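Local coordinates for protein ATP-dependent Clp endopeptidase (Clostridium difficile, PDB 3FES) that probably serves, through this helical amino-terminal domain, as part of the ATP-driven ClpC chaperone that delivers proteins to the Clp protease for degradation, at residues Arg11-Ala23 and His35-Ile47. Sequence-based numbering, arbitrary orientation. Where two conformers were deposited one is given.
Sequences RAKKAIDLAFESA and HILLGLLREEEGI
G39 lies against the helical turn A15-A19, its CA 3.4 Å from A15 O in a CA-H...O contact. Having no side chain, it lets the backbones come close where the helix axes approach to 7.2 Å, with N-to-C directions 122° apart. Alanines keep the other side slim: A19 CB reaches H35 O at 3.3 Å, and A15 CB touches L40 CD2.

R42 suits the flank because its apolar stem runs beside L18 (R42 CB to L18 CD1 3.9 Å) while its guanidinium reaches polar S22 and E21. The chain bends at chi3 (68°), and L18 CD2 lies over one guanidinium face, offset toward the rim. R42 NH1 donates to S22 OG at 2.9 Å in a bent bond tilted 26° from the guanidinium plane; E21 pairs with R42 as a salt bridge whose detailed geometry is doubtful.

E43 is the knob among R11, K14, A15 and L18. With CG anti to its backbone N and a bend at chi2, its carboxylate reaches R11: E43 OE2 lies 3.3 Å from R11 CG and makes a long salt bridge to R11 NE, while the syn lone pair of E43 OE1 accepts the N-H of G46, the N-cap residue before helix 47-55. The extended R11 chain carries NE to E45 OE1 (3.0 Å), the close link of this salt-bridge network.

At the far end A23 CB sits over the H35 ring face, 3.9 Å from its centroid. Helix 33-43 is thus sandwiched in the Clp amino-terminal domain: helix 10-25 covers one side, while I36 and L40 pack on helix 107-117, and L38 and R42 touch helix 59-70.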
loop_
_atom_site.group_PDB
_atom_site.type_symbol
_atom_site.label_atom_id
_atom_site.label_comp_id
_atom_site.label_asym_id
_atom_site.label_seq_id
_atom_site.Cartn_x
_atom_site.Cartn_y
_atom_site.Cartn_z
ATOM N N ARG A 11 11.409 -2.226 -6.204
ATOM C CA ARG A 11 10.780 -2.517 -4.896
ATOM C C ARG A 11 9.283 -2.183 -4.930
ATOM O O ARG A 11 8.484 -2.908 -4.356
ATOM C CB ARG A 11 11.502 -1.831 -3.744
ATOM C CG ARG A 11 12.926 -2.394 -3.461
ATOM C CD ARG A 11 13.471 -1.775 -2.154
ATOM N NE ARG A 11 14.747 -2.390 -1.779
ATOM C CZ ARG A 11 15.944 -1.828 -1.920
ATOM N NH1 ARG A 11 16.074 -0.604 -2.449
ATOM N NH2 ARG A 11 17.033 -2.507 -1.544
ATOM N N ALA A 12 8.913 -1.126 -5.643
ATOM C CA ALA A 12 7.496 -0.709 -5.739
ATOM C C ALA A 12 6.721 -1.725 -6.606
ATOM O O ALA A 12 5.602 -2.107 -6.268
ATOM C CB ALA A 12 7.387 0.708 -6.284
ATOM N N LYS A 13 7.341 -2.186 -7.691
ATOM C CA LYS A 13 6.741 -3.208 -8.508
ATOM C C LYS A 13 6.523 -4.465 -7.652
ATOM O O LYS A 13 5.479 -5.097 -7.754
ATOM C CB LYS A 13 7.652 -3.581 -9.686
ATOM C CG LYS A 13 7.580 -2.623 -10.832
ATOM C CD LYS A 13 8.686 -2.977 -11.855
ATOM C CE LYS A 13 8.805 -1.833 -12.811
ATOM N NZ LYS A 13 10.065 -1.886 -13.486
ATOM N N LYS A 14 7.502 -4.820 -6.822
ATOM C CA LYS A 14 7.386 -6.007 -5.970
ATOM C C LYS A 14 6.237 -5.864 -4.995
ATOM O O LYS A 14 5.464 -6.813 -4.778
ATOM C CB LYS A 14 8.670 -6.277 -5.195
ATOM C CG LYS A 14 8.605 -7.535 -4.293
ATOM C CD LYS A 14 8.507 -8.797 -5.124
ATOM C CE LYS A 14 8.849 -10.052 -4.316
ATOM N NZ LYS A 14 8.713 -11.279 -5.217
ATOM N N ALA A 15 6.124 -4.684 -4.411
ATOM C CA ALA A 15 5.027 -4.423 -3.478
ATOM C C ALA A 15 3.655 -4.600 -4.125
ATOM O O ALA A 15 2.752 -5.198 -3.515
ATOM C CB ALA A 15 5.164 -3.021 -2.833
ATOM N N ILE A 16 3.486 -4.050 -5.332
ATOM C CA ILE A 16 2.240 -4.229 -6.101
ATOM C C ILE A 16 1.978 -5.721 -6.431
ATOM O O ILE A 16 0.869 -6.207 -6.251
ATOM C CB ILE A 16 2.238 -3.352 -7.384
ATOM C CG1 ILE A 16 2.337 -1.843 -6.997
ATOM C CG2 ILE A 16 1.020 -3.698 -8.279
ATOM C CD1 ILE A 16 2.718 -0.867 -8.181
ATOM N N ASP A 17 3.002 -6.461 -6.874
ATOM C CA ASP A 17 2.846 -7.912 -7.084
ATOM C C ASP A 17 2.386 -8.601 -5.799
ATOM O O ASP A 17 1.533 -9.494 -5.826
ATOM C CB ASP A 17 4.180 -8.582 -7.520
ATOM C CG ASP A 17 4.699 -8.072 -8.857
ATOM O OD1 ASP A 17 3.901 -7.511 -9.654
ATOM O OD2 ASP A 17 5.925 -8.258 -9.104
ATOM N N LEU A 18 2.946 -8.185 -4.665
ATOM C CA LEU A 18 2.572 -8.795 -3.383
ATOM C C LEU A 18 1.135 -8.448 -2.997
ATOM O O LEU A 18 0.455 -9.248 -2.330
ATOM C CB LEU A 18 3.556 -8.425 -2.252
ATOM C CG LEU A 18 4.941 -9.101 -2.359
ATOM C CD1 LEU A 18 5.924 -8.350 -1.475
ATOM C CD2 LEU A 18 4.884 -10.563 -1.938
ATOM N N ALA A 19 0.679 -7.275 -3.442
ATOM C CA ALA A 19 -0.703 -6.843 -3.175
ATOM C C ALA A 19 -1.662 -7.802 -3.895
ATOM O O ALA A 19 -2.660 -8.289 -3.307
ATOM C CB ALA A 19 -0.892 -5.449 -3.639
ATOM N N PHE A 20 -1.339 -8.095 -5.160
ATOM C CA PHE A 20 -2.117 -9.045 -5.938
ATOM C C PHE A 20 -2.075 -10.458 -5.337
ATOM O O PHE A 20 -3.102 -11.171 -5.323
ATOM C CB PHE A 20 -1.599 -9.082 -7.375
ATOM C CG PHE A 20 -2.172 -7.990 -8.272
ATOM C CD1 PHE A 20 -1.647 -6.704 -8.263
ATOM C CD2 PHE A 20 -3.213 -8.273 -9.156
ATOM C CE1 PHE A 20 -2.143 -5.712 -9.118
ATOM C CE2 PHE A 20 -3.725 -7.290 -10.000
ATOM C CZ PHE A 20 -3.198 -5.989 -9.960
ATOM N N GLU A 21 -0.879 -10.879 -4.901
ATOM C CA GLU A 21 -0.708 -12.212 -4.308
ATOM C C GLU A 21 -1.498 -12.328 -3.017
ATOM O O GLU A 21 -2.113 -13.372 -2.764
ATOM C CB GLU A 21 0.773 -12.488 -4.045
ATOM C CG GLU A 21 1.092 -13.866 -3.465
ATOM C CD GLU A 21 2.537 -13.920 -2.938
ATOM O OE1 GLU A 21 2.746 -13.886 -1.706
ATOM O OE2 GLU A 21 3.473 -13.945 -3.753
ATOM N N SER A 22 -1.497 -11.262 -2.219
ATOM C CA SER A 22 -2.310 -11.250 -1.005
ATOM C C SER A 22 -3.802 -11.360 -1.260
ATOM O O SER A 22 -4.468 -12.139 -0.596
ATOM C CB SER A 22 -2.042 -10.016 -0.185
ATOM O OG SER A 22 -0.757 -10.172 0.421
ATOM N N ALA A 23 -4.320 -10.569 -2.197
ATOM C CA ALA A 23 -5.748 -10.627 -2.551
ATOM C C ALA A 23 -6.120 -12.058 -2.965
ATOM O O ALA A 23 -7.104 -12.649 -2.495
ATOM C CB ALA A 23 -6.036 -9.635 -3.682
ATOM N N HIS A 35 -4.954 -4.054 0.243
ATOM C CA HIS A 35 -4.013 -5.028 -0.271
ATOM C C HIS A 35 -2.705 -4.379 -0.675
ATOM O O HIS A 35 -1.657 -4.978 -0.486
ATOM C CB HIS A 35 -4.576 -5.744 -1.478
ATOM C CG HIS A 35 -5.915 -6.367 -1.246
ATOM N ND1 HIS A 35 -6.101 -7.476 -0.454
ATOM C CD2 HIS A 35 -7.133 -6.030 -1.714
ATOM C CE1 HIS A 35 -7.378 -7.809 -0.461
ATOM N NE2 HIS A 35 -8.018 -6.959 -1.235
ATOM N N ILE A 36 -2.770 -3.183 -1.256
ATOM C CA ILE A 36 -1.553 -2.429 -1.569
ATOM C C ILE A 36 -0.791 -2.150 -0.260
ATOM O O ILE A 36 0.432 -2.292 -0.194
ATOM C CB ILE A 36 -1.896 -1.090 -2.284
ATOM C CG1 ILE A 36 -2.621 -1.341 -3.622
ATOM C CG2 ILE A 36 -0.611 -0.247 -2.507
ATOM C CD1 ILE A 36 -3.112 -0.067 -4.277
ATOM N N LEU A 37 -1.515 -1.725 0.788
ATOM C CA LEU A 37 -0.848 -1.504 2.081
ATOM C C LEU A 37 -0.138 -2.769 2.610
ATOM O O LEU A 37 1.026 -2.712 3.090
ATOM C CB LEU A 37 -1.884 -0.990 3.107
ATOM C CG LEU A 37 -1.287 -0.510 4.434
ATOM C CD1 LEU A 37 -0.592 0.827 4.271
ATOM C CD2 LEU A 37 -2.415 -0.337 5.431
ATOM N N LEU A 38 -0.818 -3.910 2.500
ATOM C CA LEU A 38 -0.235 -5.173 2.933
ATOM C C LEU A 38 0.930 -5.547 2.017
ATOM O O LEU A 38 1.969 -6.038 2.483
ATOM C CB LEU A 38 -1.287 -6.290 2.909
ATOM C CG LEU A 38 -0.848 -7.715 3.286
ATOM C CD1 LEU A 38 -0.105 -7.776 4.641
ATOM C CD2 LEU A 38 -2.061 -8.624 3.256
ATOM N N GLY A 39 0.765 -5.275 0.725
ATOM C CA GLY A 39 1.868 -5.509 -0.231
ATOM C C GLY A 39 3.130 -4.698 0.110
ATOM O O GLY A 39 4.268 -5.206 -0.010
ATOM N N LEU A 40 2.938 -3.427 0.475
ATOM C CA LEU A 40 4.034 -2.545 0.899
ATOM C C LEU A 40 4.750 -3.097 2.134
ATOM O O LEU A 40 5.979 -3.056 2.193
ATOM C CB LEU A 40 3.558 -1.100 1.159
ATOM C CG LEU A 40 3.018 -0.321 -0.085
ATOM C CD1 LEU A 40 2.215 0.913 0.404
ATOM C CD2 LEU A 40 4.224 0.055 -1.003
ATOM N N LEU A 41 3.977 -3.591 3.103
ATOM C CA LEU A 41 4.572 -4.179 4.313
ATOM C C LEU A 41 5.355 -5.444 3.979
ATOM O O LEU A 41 6.519 -5.610 4.396
ATOM C CB LEU A 41 3.504 -4.460 5.379
ATOM C CG LEU A 41 4.106 -4.871 6.749
ATOM C CD1 LEU A 41 5.317 -4.025 7.191
ATOM C CD2 LEU A 41 3.057 -4.777 7.801
ATOM N N ARG A 42 4.726 -6.324 3.220
ATOM C CA ARG A 42 5.342 -7.597 2.861
ATOM C C ARG A 42 6.623 -7.410 2.047
ATOM O O ARG A 42 7.510 -8.273 2.077
ATOM C CB ARG A 42 4.337 -8.465 2.102
ATOM C CG ARG A 42 3.247 -9.056 2.988
ATOM C CD ARG A 42 2.298 -9.941 2.182
ATOM N NE ARG A 42 3.006 -11.137 1.732
ATOM C CZ ARG A 42 2.743 -11.804 0.617
ATOM N NH1 ARG A 42 1.757 -11.404 -0.213
ATOM N NH2 ARG A 42 3.483 -12.883 0.337
ATOM N N GLU A 43 6.724 -6.294 1.320
ATOM C CA GLU A 43 7.898 -6.046 0.479
ATOM C C GLU A 43 9.177 -5.907 1.330
ATOM O O GLU A 43 10.269 -6.214 0.851
ATOM C CB GLU A 43 7.672 -4.894 -0.508
ATOM C CG GLU A 43 8.863 -4.632 -1.463
ATOM C CD GLU A 43 9.970 -3.777 -0.840
ATOM O OE1 GLU A 43 9.661 -2.911 0.010
ATOM O OE2 GLU A 43 11.153 -3.957 -1.220
ATOM N N GLU A 44 9.013 -5.499 2.588
ATOM C CA GLU A 44 10.058 -5.554 3.632
ATOM C C GLU A 44 11.184 -4.513 3.553
ATOM O O GLU A 44 11.517 -3.893 4.570
ATOM C CB GLU A 44 10.670 -6.957 3.783
ATOM C CG GLU A 44 9.779 -7.953 4.509
ATOM C CD GLU A 44 10.475 -9.279 4.816
ATOM O OE1 GLU A 44 9.787 -10.318 4.815
ATOM O OE2 GLU A 44 11.702 -9.295 5.057
ATOM N N GLU A 45 11.774 -4.336 2.376
ATOM C CA GLU A 45 12.990 -3.521 2.213
ATOM C C GLU A 45 12.780 -2.010 2.043
ATOM O O GLU A 45 13.642 -1.211 2.411
ATOM C CB GLU A 45 13.760 -4.025 1.002
ATOM C CG GLU A 45 14.191 -5.466 1.117
ATOM C CD GLU A 45 15.098 -5.874 -0.018
ATOM O OE1 GLU A 45 15.002 -5.300 -1.135
ATOM O OE2 GLU A 45 15.923 -6.771 0.195
ATOM N N GLY A 46 11.643 -1.607 1.465
ATOM C CA GLY A 46 11.463 -0.215 1.086
ATOM C C GLY A 46 11.064 0.681 2.252
ATOM O O GLY A 46 10.724 0.201 3.354
ATOM N N ILE A 47 11.110 1.975 1.995
ATOM C CA ILE A 47 10.735 2.972 2.987
ATOM C C ILE A 47 9.348 2.667 3.579
ATOM O O ILE A 47 9.135 2.774 4.796
ATOM C CB ILE A 47 10.810 4.401 2.362
ATOM C CG1 ILE A 47 12.284 4.805 2.156
ATOM C CG2 ILE A 47 10.081 5.446 3.252
ATOM C CD1 ILE A 47 12.445 5.982 1.246
#